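PDB 5F67: inactivation-no-after-potential D protein from Drosophila melanogaster, which is a PDZ-containing protein whose third PDZ domain specifically recognises and binds the tail of the TRP channel. Local coordinates for residues F16-D19 against K23-T26; V27-R30 against F34-I37; Y41-H44 against G48-I51; S54-G59 against A65-G70. One frame throughout, in Å; residues are numbered along the deposited sequence.

Contact 1: F16-D19 against K23-T26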
ATOM      1  N   PHE A  16     -15.627   2.960   8.602  1.00 15.48           N
ATOM      2  CA  PHE A  16     -15.312   3.051  10.024  1.00 15.53           C
ATOM      3  C   PHE A  16     -13.843   3.400  10.261  1.00 15.31           C
ATOM      4  O   PHE A  16     -13.492   3.936  11.311  1.00 15.74           O
ATOM      5  CB  PHE A  16     -15.662   1.744  10.761  1.00 18.00           C
ATOM      6  CG  PHE A  16     -14.653   0.650  10.574  1.00 21.75           C
ATOM      7  CD1 PHE A  16     -13.633   0.458  11.503  1.00 18.74           C
ATOM      8  CD2 PHE A  16     -14.716  -0.190   9.466  1.00 24.17           C
ATOM      9  CE1 PHE A  16     -12.688  -0.548  11.327  1.00 18.61           C
ATOM     10  CE2 PHE A  16     -13.776  -1.202   9.291  1.00 19.10           C
ATOM     11  CZ  PHE A  16     -12.765  -1.379  10.222  1.00 22.18           C
ATOM     12  N   ILE A  17     -12.988   3.074   9.292  1.00 14.31           N
ATOM     13  CA  ILE A  17     -11.562   3.339   9.423  1.00 14.91           C
ATOM     14  C   ILE A  17     -11.273   4.816   9.687  1.00 15.32           C
ATOM     15  O   ILE A  17     -10.336   5.149  10.424  1.00 16.08           O
ATOM     16  CB  ILE A  17     -10.801   2.833   8.179  1.00 15.82           C
ATOM     17  CG1 ILE A  17     -10.901   1.303   8.107  1.00 13.24           C
ATOM     18  CG2 ILE A  17      -9.343   3.287   8.199  1.00 14.49           C
ATOM     19  CD1 ILE A  17     -10.413   0.694   6.789  1.00 17.39           C
ATOM     20  N   PHE A  18     -12.087   5.704   9.122  1.00 15.19           N
ATOM     21  CA  PHE A  18     -11.839   7.138   9.275  1.00 11.60           C
ATOM     22  C   PHE A  18     -12.295   7.682  10.623  1.00 15.00           C
ATOM     23  O   PHE A  18     -12.068   8.855  10.927  1.00 18.12           O
ATOM     24  CB  PHE A  18     -12.451   7.925   8.103  1.00 11.36           C
ATOM     25  CG  PHE A  18     -11.858   7.546   6.784  1.00 14.01           C
ATOM     26  CD1 PHE A  18     -10.577   7.984   6.435  1.00 12.95           C
ATOM     27  CD2 PHE A  18     -12.539   6.692   5.919  1.00 11.15           C
ATOM     28  CE1 PHE A  18      -9.999   7.596   5.214  1.00 10.88           C
ATOM     29  CE2 PHE A  18     -11.966   6.295   4.705  1.00 12.27           C
ATOM     30  CZ  PHE A  18     -10.694   6.753   4.351  1.00 12.75           C
ATOM     31  N   ASP A  19     -12.940   6.842  11.427  1.00 13.48           N
ATOM     32  CA  ASP A  19     -13.261   7.240  12.803  1.00 13.43           C
ATOM     33  C   ASP A  19     -12.178   6.712  13.736  1.00 19.19           C
ATOM     34  O   ASP A  19     -11.863   7.327  14.750  1.00 19.09           O
ATOM     35  CB  ASP A  19     -14.637   6.715  13.241  1.00 14.93           C
ATOM     36  CG  ASP A  19     -15.767   7.618  12.800  1.00 19.32           C
ATOM     37  OD1 ASP A  19     -15.516   8.489  11.937  1.00 19.03           O
ATOM     38  OD2 ASP A  19     -16.908   7.466  13.311  1.00 19.92           O
ATOM     39  N   LYS A  23      -6.928  10.655  10.415  1.00 12.99           N
ATOM     40  CA  LYS A  23      -5.966  11.268   9.488  1.00 15.41           C
ATOM     41  C   LYS A  23      -5.659  10.387   8.279  1.00 13.77           C
ATOM     42  O   LYS A  23      -4.833  10.751   7.429  1.00 13.37           O
ATOM     43  CB  LYS A  23      -4.669  11.647  10.216  1.00 15.94           C
ATOM     44  CG  LYS A  23      -4.875  12.689  11.312  1.00 26.30           C
ATOM     45  CD  LYS A  23      -5.585  13.928  10.767  1.00 34.69           C
ATOM     46  N   ALA A  24      -6.343   9.246   8.178  1.00  9.67           N
ATOM     47  CA  ALA A  24      -6.145   8.360   7.027  1.00  8.61           C
ATOM     48  C   ALA A  24      -6.702   9.021   5.766  1.00 14.36           C
ATOM     49  O   ALA A  24      -7.533   9.936   5.851  1.00 15.03           O
ATOM     50  CB  ALA A  24      -6.817   7.007   7.256  1.00 11.79           C
ATOM     51  N   ARG A  25      -6.245   8.562   4.603  1.00  9.46           N
ATOM     52  CA  ARG A  25      -6.702   9.148   3.351  1.00 10.69           C
ATOM     53  C   ARG A  25      -6.921   8.047   2.322  1.00 15.16           C
ATOM     54  O   ARG A  25      -6.433   6.927   2.470  1.00 12.98           O
ATOM     55  CB  ARG A  25      -5.659  10.147   2.826  1.00 15.38           C
ATOM     56  CG  ARG A  25      -4.339   9.477   2.402  1.00 13.78           C
ATOM     57  CD  ARG A  25      -3.199  10.487   2.196  1.00 15.83           C
ATOM     58  NE  ARG A  25      -2.029   9.867   1.552  1.00 16.90           N
ATOM     59  CZ  ARG A  25      -1.100   9.182   2.209  1.00 17.05           C
ATOM     60  NH1 ARG A  25      -1.210   9.032   3.523  1.00 15.96           N
ATOM     61  NH2 ARG A  25      -0.059   8.653   1.562  1.00 16.09           N
ATOM     62  N   THR A  26      -7.675   8.361   1.278  1.00  9.84           N
ATOM     63  CA  THR A  26      -7.925   7.391   0.224  1.00 10.82           C
ATOM     64  C   THR A  26      -7.135   7.760  -1.022  1.00 14.03           C
ATOM     65  O   THR A  26      -7.212   8.898  -1.488  1.00 15.87           O
ATOM     66  CB  THR A  26      -9.430   7.396  -0.137  1.00 17.54           C
ATOM     67  OG1 THR A  26     -10.186   6.922   0.985  1.00 18.07           O
ATOM     68  CG2 THR A  26      -9.691   6.504  -1.335  1.00 16.83           C
TER
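Phe18 reaches from the short helix 17-20 to the start of strand 25-30 and carries nearly all of the contact with Ala24 and Thr26. Its CB leaves the helix at an angle to the other segment. With CG beside the backbone N and anti to the carbonyl carbon (chi1 -62°), the ring is carried across to the second segment. One rim of the ring does the touching. Phe18 CD1 lies 4.0 Å from Ala24 CB, and Phe18 CE1 comes closer, 3.8 Å from Ala24 CB and 3.5 Å from Ala24 O. That oxygen sits at the ring edge near its plane, as does the amide N of Arg25, so the aromatic C-H groups face the polar backbone rather than presenting a ring face to it. At the tip, Phe18 CZ approaches Thr26 OG1 to 3.4 Å from an oblique direction, the two side chains crossing at about a right angle. A small alanine suits position 24 because its methyl lets the ring come close to the chain. A serine in place of Phe18 would probably leave the Ala24 methyl and the Thr26 hydroxyl without their aromatic neighbour. No hydrogen bond joins the segments; the turn of helix is held internally by Asp19 N bonding to Phe16 O at 3.0 Å. Near the surface of the domain, Phe18 and Ala24 both rest on Ile103 of strand 99-105, while buried Ile17 packs on Leu74 and Ala75 of strand 72-76 and on Val80 of strand 79-80, which seats the helix against the four-stranded sheet.

Contact 2: V27-R30 against F34-I37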
ATOM      1  N   VAL A  27      -6.381   6.805  -1.569  1.00 13.07           N
ATOM      2  CA  VAL A  27      -5.736   7.016  -2.861  1.00 14.05           C
ATOM      3  C   VAL A  27      -6.295   6.042  -3.887  1.00 17.89           C
ATOM      4  O   VAL A  27      -6.762   4.961  -3.535  1.00 16.01           O
ATOM      5  CB  VAL A  27      -4.198   6.867  -2.791  1.00 14.76           C
ATOM      6  CG1 VAL A  27      -3.620   7.859  -1.785  1.00 19.64           C
ATOM      7  CG2 VAL A  27      -3.797   5.431  -2.428  1.00 17.07           C
ATOM      8  N   GLN A  28      -6.243   6.429  -5.158  1.00 11.59           N
ATOM      9  CA  GLN A  28      -6.740   5.587  -6.239  1.00 10.53           C
ATOM     10  C   GLN A  28      -5.575   5.347  -7.183  1.00 16.99           C
ATOM     11  O   GLN A  28      -5.149   6.261  -7.889  1.00 19.98           O
ATOM     12  CB  GLN A  28      -7.857   6.317  -7.001  1.00 13.47           C
ATOM     13  CG  GLN A  28      -9.023   6.791  -6.113  1.00 14.62           C
ATOM     14  CD  GLN A  28      -9.903   5.650  -5.616  1.00 14.30           C
ATOM     15  OE1 GLN A  28      -9.727   4.485  -6.006  1.00 14.93           O
ATOM     16  NE2 GLN A  28     -10.856   5.977  -4.739  1.00 12.89           N
ATOM     17  N   VAL A  29      -5.055   4.124  -7.213  1.00 11.02           N
ATOM     18  CA  VAL A  29      -3.829   3.876  -7.960  1.00 10.14           C
ATOM     19  C   VAL A  29      -4.068   2.828  -9.043  1.00 13.19           C
ATOM     20  O   VAL A  29      -4.487   1.707  -8.747  1.00 15.37           O
ATOM     21  CB  VAL A  29      -2.715   3.388  -7.028  1.00 13.22           C
ATOM     22  CG1 VAL A  29      -1.424   3.150  -7.817  1.00 15.72           C
ATOM     23  CG2 VAL A  29      -2.493   4.401  -5.902  1.00 11.98           C
ATOM     24  N   ARG A  30      -3.811   3.187 -10.298  1.00 10.17           N
ATOM     25  CA  ARG A  30      -4.040   2.240 -11.382  1.00  9.72           C
ATOM     26  C   ARG A  30      -2.909   1.231 -11.484  1.00 15.10           C
ATOM     27  O   ARG A  30      -1.726   1.602 -11.558  1.00 14.86           O
ATOM     28  CB  ARG A  30      -4.226   2.970 -12.721  1.00 10.02           C
ATOM     29  CG  ARG A  30      -4.703   2.054 -13.863  1.00 16.14           C
ATOM     30  CD  ARG A  30      -4.931   2.835 -15.171  1.00 14.25           C
ATOM     31  NE  ARG A  30      -5.822   3.967 -14.911  1.00 16.40           N
ATOM     32  CZ  ARG A  30      -7.149   3.920 -14.988  1.00 16.11           C
ATOM     33  NH1 ARG A  30      -7.765   2.801 -15.368  1.00 15.62           N
ATOM     34  NH2 ARG A  30      -7.861   5.002 -14.688  1.00 15.83           N
ATOM     35  N   PHE A  34       2.092  -3.158 -12.314  1.00 18.43           N
ATOM     36  CA  PHE A  34       2.221  -3.214 -10.870  1.00 10.60           C
ATOM     37  C   PHE A  34       1.671  -1.890 -10.361  1.00 14.61           C
ATOM     38  O   PHE A  34       1.482  -0.943 -11.159  1.00 14.25           O
ATOM     39  CB  PHE A  34       3.703  -3.320 -10.510  1.00 15.82           C
ATOM     40  CG  PHE A  34       4.566  -2.424 -11.351  1.00 17.41           C
ATOM     41  CD1 PHE A  34       4.638  -1.055 -11.095  1.00 20.36           C
ATOM     42  CD2 PHE A  34       5.267  -2.943 -12.440  1.00 20.74           C
ATOM     43  CE1 PHE A  34       5.399  -0.207 -11.902  1.00 20.59           C
ATOM     44  CE2 PHE A  34       6.028  -2.105 -13.251  1.00 19.96           C
ATOM     45  CZ  PHE A  34       6.091  -0.731 -12.978  1.00 21.99           C
ATOM     46  N   LEU A  35       1.425  -1.805  -9.055  1.00 14.47           N
ATOM     47  CA  LEU A  35       1.072  -0.532  -8.434  1.00 15.02           C
ATOM     48  C   LEU A  35       2.343   0.279  -8.202  1.00 15.08           C
ATOM     49  O   LEU A  35       2.395   1.488  -8.479  1.00 14.72           O
ATOM     50  CB  LEU A  35       0.347  -0.758  -7.102  1.00 13.78           C
ATOM     51  CG  LEU A  35      -0.979  -1.514  -7.213  1.00 19.07           C
ATOM     52  CD1 LEU A  35      -1.438  -1.985  -5.827  1.00 22.26           C
ATOM     53  CD2 LEU A  35      -2.036  -0.625  -7.866  1.00 20.52           C
ATOM     54  N   GLY A  36       3.378  -0.401  -7.710  1.00 12.85           N
ATOM     55  CA  GLY A  36       4.662   0.232  -7.479  1.00 11.93           C
ATOM     56  C   GLY A  36       5.053   0.219  -6.017  1.00 14.21           C
ATOM     57  O   GLY A  36       5.812   1.079  -5.578  1.00 14.87           O
ATOM     58  N   ILE A  37       4.546  -0.749  -5.250  1.00 13.58           N
ATOM     59  CA  ILE A  37       4.858  -0.802  -3.821  1.00  9.74           C
ATOM     60  C   ILE A  37       5.327  -2.176  -3.380  1.00 15.48           C
ATOM     61  O   ILE A  37       5.111  -3.175  -4.072  1.00 14.22           O
ATOM     62  CB  ILE A  37       3.621  -0.464  -2.940  1.00 12.51           C
ATOM     63  CG1 ILE A  37       2.460  -1.427  -3.248  1.00 14.69           C
ATOM     64  CG2 ILE A  37       3.181   0.990  -3.121  1.00 17.29           C
ATOM     65  CD1 ILE A  37       1.273  -1.300  -2.260  1.00 15.19           C
TER
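Val29 and Leu35 meet through their methyl groups, and this apolar touch is the heart of the contact. Val29 CG1 lies 3.8 Å from Leu35 CD2, the two side chains crossing obliquely. CG1 stands opposite the backbone N of Val29 (chi1 -179°), which turns that branch toward the loop. A beta-branched valine suits the extended strand, while the longer leucine lets the loop reach the strand.

The second kind of contact sets a methyl against the backbone. Leu35 CD2 also rests on Val29 O at 3.5 Å and, more loosely, lies 4.2 Å from Arg30 C, so a single methyl spans two successive residues of the strand.

Polar bonds all lead elsewhere. Arg30 O and Phe34 O are both acceptors, 4.1 Å apart; Arg30 O takes a hydrogen bond from Asn61 ND2, and Leu35 is backbone-bonded to Ala62. Gly36 adopts a positive phi of 117°, where a CB would jam against the carbonyl O of Leu35, so glycine is called for.

Residues 34-37 match the GLGF loop of PDZ domains, which commonly binds the ligand's terminal carboxylate, and Leu35, Gly36 and Ile37 make backbone hydrogen bonds to the bound peptide. The apolar contact probably helps to hold the loop on the strand without using its backbone polar groups, some of which bond the peptide.

Contact 3: Y41-H44 against G48-I51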
ATOM      1  N   TYR A  41       4.898  -6.802   7.132  1.00 13.63           N
ATOM      2  CA  TYR A  41       4.146  -6.807   8.366  1.00 11.38           C
ATOM      3  C   TYR A  41       5.088  -6.234   9.417  1.00 18.38           C
ATOM      4  O   TYR A  41       6.160  -6.794   9.661  1.00 15.62           O
ATOM      5  CB  TYR A  41       3.733  -8.231   8.765  1.00 13.07           C
ATOM      6  CG  TYR A  41       2.725  -8.215   9.878  1.00 15.95           C
ATOM      7  CD1 TYR A  41       1.363  -8.348   9.614  1.00 20.25           C
ATOM      8  CD2 TYR A  41       3.121  -8.007  11.191  1.00 14.05           C
ATOM      9  CE1 TYR A  41       0.421  -8.303  10.648  1.00 14.79           C
ATOM     10  CE2 TYR A  41       2.193  -7.961  12.226  1.00 17.05           C
ATOM     11  CZ  TYR A  41       0.848  -8.113  11.945  1.00 22.25           C
ATOM     12  OH  TYR A  41      -0.073  -8.061  12.969  1.00 25.43           O
ATOM     13  N   GLY A  42       4.699  -5.123  10.030  1.00 18.16           N
ATOM     14  CA  GLY A  42       5.579  -4.452  10.963  1.00 17.62           C
ATOM     15  C   GLY A  42       4.848  -3.842  12.139  1.00 25.93           C
ATOM     16  O   GLY A  42       3.693  -4.173  12.423  1.00 15.75           O
ATOM     17  N   LYS A  43       5.531  -2.937  12.829  1.00 22.61           N
ATOM     18  CA  LYS A  43       4.990  -2.342  14.046  1.00 25.94           C
ATOM     19  C   LYS A  43       5.358  -0.868  14.076  1.00 29.76           C
ATOM     20  O   LYS A  43       6.428  -0.471  13.606  1.00 40.77           O
ATOM     21  CB  LYS A  43       5.587  -3.050  15.269  1.00 28.33           C
ATOM     22  CG  LYS A  43       4.686  -3.107  16.495  1.00 47.57           C
ATOM     23  CD  LYS A  43       5.232  -4.122  17.491  1.00 49.34           C
ATOM     24  CE  LYS A  43       4.126  -4.707  18.360  1.00 61.87           C
ATOM     25  NZ  LYS A  43       4.543  -5.995  18.997  1.00 64.66           N
ATOM     26  N   HIS A  44       4.461  -0.047  14.608  1.00 24.07           N
ATOM     27  CA  HIS A  44       4.770   1.351  14.827  1.00 24.51           C
ATOM     28  C   HIS A  44       4.306   1.703  16.230  1.00 25.86           C
ATOM     29  O   HIS A  44       3.262   1.230  16.677  1.00 25.44           O
ATOM     30  CB  HIS A  44       4.071   2.229  13.796  1.00 28.10           C
ATOM     31  CG  HIS A  44       4.537   3.650  13.801  1.00 33.74           C
ATOM     32  ND1 HIS A  44       4.101   4.577  14.725  1.00 37.90           N
ATOM     33  CD2 HIS A  44       5.402   4.303  12.989  1.00 35.19           C
ATOM     34  CE1 HIS A  44       4.678   5.739  14.481  1.00 36.53           C
ATOM     35  NE2 HIS A  44       5.472   5.603  13.437  1.00 32.63           N
ATOM     36  N   GLY A  48       0.561   0.263  16.687  1.00 29.42           N
ATOM     37  CA  GLY A  48       0.695  -1.172  16.876  1.00 27.08           C
ATOM     38  C   GLY A  48       1.122  -1.899  15.611  1.00 26.77           C
ATOM     39  O   GLY A  48       1.740  -1.297  14.725  1.00 19.25           O
ATOM     40  N   SER A  49       0.800  -3.192  15.533  1.00 21.23           N
ATOM     41  CA  SER A  49       1.199  -4.031  14.401  1.00 16.04           C
ATOM     42  C   SER A  49       0.228  -3.907  13.235  1.00 17.34           C
ATOM     43  O   SER A  49      -0.943  -3.562  13.417  1.00 20.92           O
ATOM     44  CB  SER A  49       1.304  -5.497  14.822  1.00 18.99           C
ATOM     45  OG  SER A  49       2.401  -5.684  15.700  1.00 28.73           O
ATOM     46  N   GLY A  50       0.726  -4.193  12.040  1.00 14.95           N
ATOM     47  CA  GLY A  50      -0.097  -4.184  10.848  1.00 14.48           C
ATOM     48  C   GLY A  50       0.756  -4.182   9.601  1.00 14.37           C
ATOM     49  O   GLY A  50       1.942  -4.528   9.656  1.00 15.69           O
ATOM     50  N   ILE A  51       0.153  -3.787   8.478  1.00 10.81           N
ATOM     51  CA  ILE A  51       0.825  -3.813   7.185  1.00 10.02           C
ATOM     52  C   ILE A  51       1.289  -2.403   6.837  1.00 14.86           C
ATOM     53  O   ILE A  51       0.502  -1.453   6.895  1.00 14.10           O
ATOM     54  CB  ILE A  51      -0.132  -4.306   6.081  1.00 10.31           C
ATOM     55  CG1 ILE A  51      -0.697  -5.683   6.464  1.00 14.77           C
ATOM     56  CG2 ILE A  51       0.578  -4.350   4.722  1.00 13.84           C
ATOM     57  CD1 ILE A  51       0.336  -6.825   6.420  1.00 18.76           C
TER
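Over one face of the Tyr41 ring sits Gly50 O, 3.7 Å above its plane and offset toward the rim. Ser49 CB, 3.5 Å from Tyr41 OH, and Ile51 CD1, 3.7 Å from Tyr41 CD1, approach obliquely. With CG anti to the backbone N (chi1 -168°), the tyrosine leans across the neighbouring strand instead of standing straight off the sheet. The ring thus lies over the backbone of Gly50 at its carbonyl. The His44 ring is on the other face and leads away, its ND1 accepting a bond from Glu46 N.

On the Tyr41 face, the extended chain of Lys43 runs past Ser49, with Lys43 CE 3.3 Å from Ser49 OG. Beneath, the antiparallel strands are joined by two reciprocal pairs of hydrogen bonds. Gly42 N reaches Gly50 O at 2.8 Å, nearly straight at 164°, and Gly50 N returns to Gly42 O at 3.0 Å. His44 and Gly48 form the second pair, Gly48 N to His44 O being 2.9 Å. Gly48 has a positive phi that suits glycine.

This is the outer end of the beta hairpin of strands 37-44 and 50-56, the second and third strands of the PDZ fold.

Contact 4: S54-G59 against A65-G70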
ATOM      1  N   SER A  54       6.722  -0.566   2.500  1.00 10.89           N
ATOM      2  CA  SER A  54       8.140  -0.720   2.827  1.00 13.66           C
ATOM      3  C   SER A  54       9.053  -0.252   1.700  1.00 16.20           C
ATOM      4  O   SER A  54      10.240  -0.013   1.910  1.00 14.84           O
ATOM      5  CB  SER A  54       8.445  -2.178   3.166  1.00 12.72           C
ATOM      6  OG  SER A  54       8.166  -3.018   2.059  1.00 14.53           O
ATOM      7  N   ASP A  55       8.508  -0.139   0.493  1.00 15.56           N
ATOM      8  CA  ASP A  55       9.294   0.392  -0.606  1.00 15.08           C
ATOM      9  C   ASP A  55       8.361   0.930  -1.661  1.00 12.46           C
ATOM     10  O   ASP A  55       7.169   0.615  -1.684  1.00 11.98           O
ATOM     11  CB  ASP A  55      10.249  -0.670  -1.187  1.00 13.63           C
ATOM     12  CG  ASP A  55      11.502  -0.061  -1.798  1.00 21.52           C
ATOM     13  OD1 ASP A  55      11.515   1.157  -2.085  1.00 20.25           O
ATOM     14  OD2 ASP A  55      12.491  -0.800  -1.991  1.00 25.03           O
ATOM     15  N   LEU A  56       8.905   1.763  -2.535  1.00 12.12           N
ATOM     16  CA  LEU A  56       8.094   2.473  -3.509  1.00 13.20           C
ATOM     17  C   LEU A  56       8.935   2.567  -4.764  1.00 14.13           C
ATOM     18  O   LEU A  56      10.120   2.911  -4.692  1.00 17.36           O
ATOM     19  CB  LEU A  56       7.767   3.871  -2.969  1.00 17.28           C
ATOM     20  CG  LEU A  56       6.886   4.794  -3.794  1.00 23.23           C
ATOM     21  CD1 LEU A  56       5.468   4.258  -3.829  1.00 19.00           C
ATOM     22  CD2 LEU A  56       6.930   6.184  -3.171  1.00 20.83           C
ATOM     23  N   ARG A  57       8.349   2.230  -5.907  1.00 14.44           N
ATOM     24  CA  ARG A  57       9.102   2.187  -7.159  1.00 13.48           C
ATOM     25  C   ARG A  57       9.102   3.542  -7.847  1.00 23.27           C
ATOM     26  O   ARG A  57       8.043   4.137  -8.069  1.00 15.27           O
ATOM     27  CB  ARG A  57       8.496   1.139  -8.095  1.00 11.16           C
ATOM     28  CG  ARG A  57       9.168   1.081  -9.479  1.00 15.00           C
ATOM     29  CD  ARG A  57       8.682  -0.135 -10.245  1.00 14.04           C
ATOM     30  NE  ARG A  57       9.033  -0.070 -11.662  1.00 15.62           N
ATOM     31  CZ  ARG A  57       9.186  -1.140 -12.436  1.00 17.73           C
ATOM     32  NH1 ARG A  57       9.015  -2.360 -11.926  1.00 17.35           N
ATOM     33  NH2 ARG A  57       9.492  -0.990 -13.718  1.00 18.94           N
ATOM     34  N   GLU A  58      10.290   4.030  -8.194  1.00 17.05           N
ATOM     35  CA  GLU A  58      10.400   5.330  -8.855  1.00 19.28           C
ATOM     36  C   GLU A  58       9.619   5.363 -10.171  1.00 21.65           C
ATOM     37  O   GLU A  58       9.697   4.426 -10.974  1.00 18.63           O
ATOM     38  CB  GLU A  58      11.874   5.672  -9.094  1.00 24.22           C
ATOM     39  CG  GLU A  58      12.120   7.099  -9.552  1.00 47.63           C
ATOM     40  CD  GLU A  58      13.594   7.402  -9.703  1.00 63.17           C
ATOM     41  OE1 GLU A  58      14.416   6.484  -9.477  1.00 47.92           O
ATOM     42  OE2 GLU A  58      13.929   8.559 -10.040  1.00 68.37           O
ATOM     43  N   GLY A  59       8.855   6.436 -10.377  1.00 21.56           N
ATOM     44  CA  GLY A  59       8.082   6.610 -11.594  1.00 23.88           C
ATOM     45  C   GLY A  59       6.762   5.855 -11.634  1.00 24.24           C
ATOM     46  O   GLY A  59       6.002   5.989 -12.594  1.00 22.63           O
ATOM     47  N   ALA A  65       0.732   8.954  -6.973  1.00 14.11           N
ATOM     48  CA  ALA A  65      -0.478   9.172  -6.172  1.00 15.25           C
ATOM     49  C   ALA A  65      -0.185   9.607  -4.745  1.00 18.06           C
ATOM     50  O   ALA A  65      -1.106   9.865  -3.965  1.00 19.58           O
ATOM     51  CB  ALA A  65      -1.335   7.916  -6.153  1.00 17.84           C
ATOM     52  N   GLY A  66       1.089   9.672  -4.385  1.00 18.48           N
ATOM     53  CA  GLY A  66       1.446  10.152  -3.060  1.00 14.66           C
ATOM     54  C   GLY A  66       1.520   9.083  -1.982  1.00 16.71           C
ATOM     55  O   GLY A  66       1.476   9.407  -0.793  1.00 18.00           O
ATOM     56  N   VAL A  67       1.635   7.817  -2.377  1.00 14.60           N
ATOM     57  CA  VAL A  67       1.904   6.757  -1.399  1.00 14.25           C
ATOM     58  C   VAL A  67       3.315   7.008  -0.868  1.00 13.75           C
ATOM     59  O   VAL A  67       4.215   7.335  -1.656  1.00 16.19           O
ATOM     60  CB  VAL A  67       1.845   5.372  -2.063  1.00 11.86           C
ATOM     61  CG1 VAL A  67       2.164   4.253  -1.051  1.00 13.01           C
ATOM     62  CG2 VAL A  67       0.473   5.161  -2.708  1.00 14.12           C
ATOM     63  N   LYS A  68       3.511   6.887   0.448  1.00 12.81           N
ATOM     64  CA  LYS A  68       4.835   7.093   1.033  1.00 15.79           C
ATOM     65  C   LYS A  68       5.316   5.839   1.737  1.00 17.91           C
ATOM     66  O   LYS A  68       4.512   5.105   2.330  1.00 16.36           O
ATOM     67  CB  LYS A  68       4.819   8.235   2.057  1.00 15.13           C
ATOM     68  CG  LYS A  68       4.298   9.550   1.516  1.00 21.44           C
ATOM     69  CD  LYS A  68       5.047   9.978   0.267  1.00 39.60           C
ATOM     70  CE  LYS A  68       4.499  11.306  -0.251  1.00 64.34           C
ATOM     71  NZ  LYS A  68       4.878  11.560  -1.668  1.00 71.21           N
ATOM     72  N   VAL A  69       6.624   5.595   1.668  1.00 15.07           N
ATOM     73  CA  VAL A  69       7.232   4.527   2.460  1.00 13.21           C
ATOM     74  C   VAL A  69       6.943   4.805   3.930  1.00 15.31           C
ATOM     75  O   VAL A  69       7.094   5.942   4.396  1.00 17.19           O
ATOM     76  CB  VAL A  69       8.757   4.429   2.220  1.00 18.21           C
ATOM     77  CG1 VAL A  69       9.397   3.409   3.159  1.00 17.30           C
ATOM     78  CG2 VAL A  69       9.046   4.066   0.755  1.00 18.75           C
ATOM     79  N   GLY A  70       6.514   3.771   4.654  1.00 15.69           N
ATOM     80  CA  GLY A  70       6.174   3.917   6.060  1.00 15.19           C
ATOM     81  C   GLY A  70       4.679   4.067   6.307  1.00 17.92           C
ATOM     82  O   GLY A  70       4.229   3.933   7.448  1.00 18.08           O
TER
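Ser54 and Val69 bring their CA atoms to 5.3 Å, the nearest approach of two backbones that share no hydrogen bond across this contact. The setting is the peptide-binding side of the PDZ fold: strand 50-56 carries a classic beta bulge, Ser54 and Asp55 both facing Met38, while residues 65-70 form the loop after helix 61-64, whose end is marked by a Schellman motif at Gly66. Positive phi at Gly66 and Gly70 would jam a CB against the preceding carbonyl, so both places call for glycine.

Leu56 and Val69 share the contact about equally. The CG of Leu56 lies opposite the backbone N (chi1 -178°), sending both methyls toward the loop: Leu56 CD2 reaches Val67 O at 3.3 Å and Leu56 CD1 lies 4.2 Å from Val67 CB. A flexible, branched leucine can thus touch both the carbonyl and the side chain of one residue. Val67 is also backed by Ile37 and Ala62, so the pair joins the strand to the helix and to the neighbouring strand. Farther along, Val69 straddles the bulge with its two branches. Val69 CG2 lies 3.9 Å from both Asp55 CA and Leu56 CB, and Val69 CG1 leans on the strand's backbone at Ser54 O, 3.7 Å away. This valine packs on an apolar side chain of the bound peptide as well.

Asp55 points away from the loop, and its OD2 takes part in a hydrogen bond with a polar side chain of the peptide. Its OD1 accepts the amide of Leu56: Leu56 N to Asp55 OD1 measures 2.7 Å, met on the anti side and 25° out of the carboxylate plane.

From the N terminus, contact 1 closes a short loop between helix 17-20 and strand 25-30; contact 2 then begins on that same strand and closes the loop leading to strand 37-44. Contact 3 closes the hairpin of strands 37-44 and 50-56, and contact 4 closes the segment holding helix 61-64. The four follow in series, with none nested and none crossing. Contacts 2 and 3 lie on opposite sides of the chain's centre, about 21 Å apart between centres. Contact 4 ties back to both ends of strand 25-30: Arg25, salt-bridged to Asp71, also bonds Gly66 O, and Val29 touches Ala65. Separately, Gly36 joins Arg57 beside the peptide site, tying contact 4 to the loop of contact 2.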